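Local structure of homocysteine S-methyltransferase (Escherichia coli, 5DMM) at residues Arg190-Phe195 against Val251-Ser256. The protein catalyses zinc-dependent methyl transfer from S-methylmethionine, or less efficiently S-adenosylmethionine, to homocysteine, yielding methionine. Numbering follows the deposited sequence.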
loop_
_atom_site.group_PDB
_atom_site.type_symbol
_atom_site.label_atom_id
_atom_site.label_comp_id
_atom_site.label_asym_id
_atom_site.label_seq_id
_atom_site.Cartn_x
_atom_site.Cartn_y
_atom_site.Cartn_z
ATOM N N ARG A 190 13.104 1.579 -1.332
ATOM C CA ARG A 190 12.749 0.488 -0.429
ATOM C C ARG A 190 11.261 0.209 -0.604
ATOM O O ARG A 190 10.507 1.129 -0.922
ATOM C CB ARG A 190 13.085 0.852 1.019
ATOM C CG ARG A 190 14.567 1.172 1.241
ATOM C CD ARG A 190 15.428 -0.071 1.059
ATOM N NE ARG A 190 16.839 0.171 1.367
ATOM C CZ ARG A 190 17.745 0.580 0.477
ATOM N NH1 ARG A 190 17.396 0.799 -0.788
ATOM N NH2 ARG A 190 19.006 0.766 0.848
ATOM N N ALA A 191 10.831 -1.041 -0.417
ATOM C CA ALA A 191 9.418 -1.377 -0.619
ATOM C C ALA A 191 8.925 -2.472 0.317
ATOM O O ALA A 191 9.720 -3.298 0.783
ATOM C CB ALA A 191 9.183 -1.812 -2.067
ATOM N N TRP A 192 7.618 -2.486 0.576
ATOM C CA TRP A 192 6.982 -3.706 1.053
ATOM C C TRP A 192 6.193 -4.281 -0.107
ATOM O O TRP A 192 5.813 -3.561 -1.029
ATOM C CB TRP A 192 6.103 -3.483 2.310
ATOM C CG TRP A 192 4.725 -2.818 2.180
ATOM C CD1 TRP A 192 3.611 -3.321 1.556
ATOM C CD2 TRP A 192 4.317 -1.575 2.778
ATOM N NE1 TRP A 192 2.546 -2.448 1.705
ATOM C CE2 TRP A 192 2.954 -1.377 2.455
ATOM C CE3 TRP A 192 4.973 -0.612 3.552
ATOM C CZ2 TRP A 192 2.238 -0.253 2.886
ATOM C CZ3 TRP A 192 4.259 0.497 3.982
ATOM C CH2 TRP A 192 2.911 0.671 3.646
ATOM N N PHE A 193 6.032 -5.597 -0.089
ATOM C CA PHE A 193 5.210 -6.316 -1.048
ATOM C C PHE A 193 4.084 -6.993 -0.283
ATOM O O PHE A 193 4.336 -7.822 0.604
ATOM C CB PHE A 193 6.032 -7.369 -1.812
ATOM C CG PHE A 193 6.822 -6.819 -2.982
ATOM C CD1 PHE A 193 7.660 -5.719 -2.830
ATOM C CD2 PHE A 193 6.756 -7.429 -4.225
ATOM C CE1 PHE A 193 8.399 -5.217 -3.917
ATOM C CE2 PHE A 193 7.496 -6.937 -5.317
ATOM C CZ PHE A 193 8.316 -5.832 -5.158
ATOM N N SER A 194 2.854 -6.628 -0.618
ATOM C CA SER A 194 1.692 -7.206 0.031
ATOM C C SER A 194 0.790 -7.868 -1.007
ATOM O O SER A 194 0.594 -7.327 -2.096
ATOM C CB SER A 194 0.947 -6.134 0.819
ATOM O OG SER A 194 -0.216 -6.678 1.423
ATOM N N PHE A 195 0.246 -9.032 -0.646
ATOM C CA PHE A 195 -0.386 -9.964 -1.582
ATOM C C PHE A 195 -1.867 -10.203 -1.320
ATOM O O PHE A 195 -2.326 -10.100 -0.174
ATOM C CB PHE A 195 0.327 -11.326 -1.522
ATOM C CG PHE A 195 1.817 -11.221 -1.463
ATOM C CD1 PHE A 195 2.521 -10.660 -2.517
ATOM C CD2 PHE A 195 2.512 -11.670 -0.357
ATOM C CE1 PHE A 195 3.895 -10.549 -2.468
ATOM C CE2 PHE A 195 3.894 -11.563 -0.301
ATOM C CZ PHE A 195 4.582 -10.998 -1.357
ATOM N N VAL A 251 3.381 -7.388 7.092
ATOM C CA VAL A 251 2.412 -6.330 6.849
ATOM C C VAL A 251 0.998 -6.898 6.831
ATOM O O VAL A 251 0.754 -7.950 6.253
ATOM C CB VAL A 251 2.690 -5.626 5.493
ATOM C CG1 VAL A 251 1.694 -4.519 5.252
ATOM C CG2 VAL A 251 4.107 -5.088 5.442
ATOM N N VAL A 252 0.055 -6.197 7.449
ATOM C CA VAL A 252 -1.317 -6.662 7.400
ATOM C C VAL A 252 -2.282 -5.485 7.450
ATOM O O VAL A 252 -2.259 -4.685 8.376
ATOM C CB VAL A 252 -1.626 -7.676 8.547
ATOM C CG1 VAL A 252 -1.259 -7.112 9.924
ATOM C CG2 VAL A 252 -3.082 -8.095 8.518
ATOM N N TYR A 253 -3.089 -5.353 6.410
ATOM C CA TYR A 253 -4.177 -4.398 6.448
ATOM C C TYR A 253 -5.377 -4.945 5.687
ATOM O O TYR A 253 -5.441 -4.872 4.457
ATOM C CB TYR A 253 -3.756 -3.008 5.932
ATOM C CG TYR A 253 -2.900 -2.859 4.675
ATOM C CD1 TYR A 253 -3.382 -2.148 3.579
ATOM C CD2 TYR A 253 -1.586 -3.322 4.624
ATOM C CE1 TYR A 253 -2.602 -1.946 2.437
ATOM C CE2 TYR A 253 -0.800 -3.132 3.484
ATOM C CZ TYR A 253 -1.313 -2.438 2.400
ATOM O OH TYR A 253 -0.549 -2.243 1.269
ATOM N N PRO A 254 -6.327 -5.523 6.436
ATOM C CA PRO A 254 -7.473 -6.219 5.855
ATOM C C PRO A 254 -8.652 -5.295 5.586
ATOM O O PRO A 254 -8.640 -4.118 5.964
ATOM C CB PRO A 254 -7.828 -7.239 6.935
ATOM C CG PRO A 254 -7.516 -6.500 8.212
ATOM C CD PRO A 254 -6.245 -5.736 7.898
ATOM N N ASN A 255 -9.665 -5.839 4.930
ATOM C CA ASN A 255 -10.915 -5.122 4.744
ATOM C C ASN A 255 -11.685 -5.056 6.053
ATOM O O ASN A 255 -11.471 -5.869 6.953
ATOM C CB ASN A 255 -11.749 -5.796 3.664
ATOM C CG ASN A 255 -11.015 -5.877 2.346
ATOM O OD1 ASN A 255 -10.229 -5.000 2.021
ATOM N ND2 ASN A 255 -11.251 -6.938 1.592
ATOM N N SER A 256 -12.561 -4.066 6.152
ATOM C CA SER A 256 -13.405 -3.877 7.324
ATOM C C SER A 256 -14.298 -5.092 7.529
ATOM O O SER A 256 -14.693 -5.748 6.566
ATOM C CB SER A 256 -14.256 -2.610 7.162
ATOM O OG SER A 256 -14.992 -2.323 8.336
#
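Trp192 spans strand 222-228 on the inner side of the barrel to meet Val251 and Tyr253, joining strands 191-197 and 250-253, which both neighbour strand 222-228 in sheet order but do not pair with each other. The axes of strands 191-195 and 251-253 approach to 8.0 Å with their directions 52° apart, consistent with the twist of a TIM barrel, and Ala224 of the strand between them touches both Trp192 and Val251. Val251 lies over one face of the indole: its CG1 sits 4.3 Å from the centroid of the five-membered ring, a CH-pi contact close to the ring normal, while its CG2 rests 4.0 Å from Trp192 CG. The indole edge meets Tyr253 instead. Trp192 NE1 donates to Tyr253 OH at 3.1 Å, with an N-H...O angle of 154° and the oxygen almost in the indole plane. The chi1 of 43° at Tyr253 brings the far end of the phenol toward strand 191-195, where its hydroxyl arrives at this edge; the two rings stand steeply to each other. Beside it, Ser194 OG comes within 4.1 Å of Tyr253 CE2 but hydrogen-bonds to Asn228. A leucine in place of Trp192 would probably leave the phenol without its N-H donor and Val251 without the flat indole face it packs on. Tyr253 OH also hydrogen-bonds to Glu168, and both residues line the homocysteine pocket. The indole N-H and this carboxylate thus grip one buried hydroxyl, consistent with Trp192 acting from the second shell to position a tyrosine that touches the bound homocysteine.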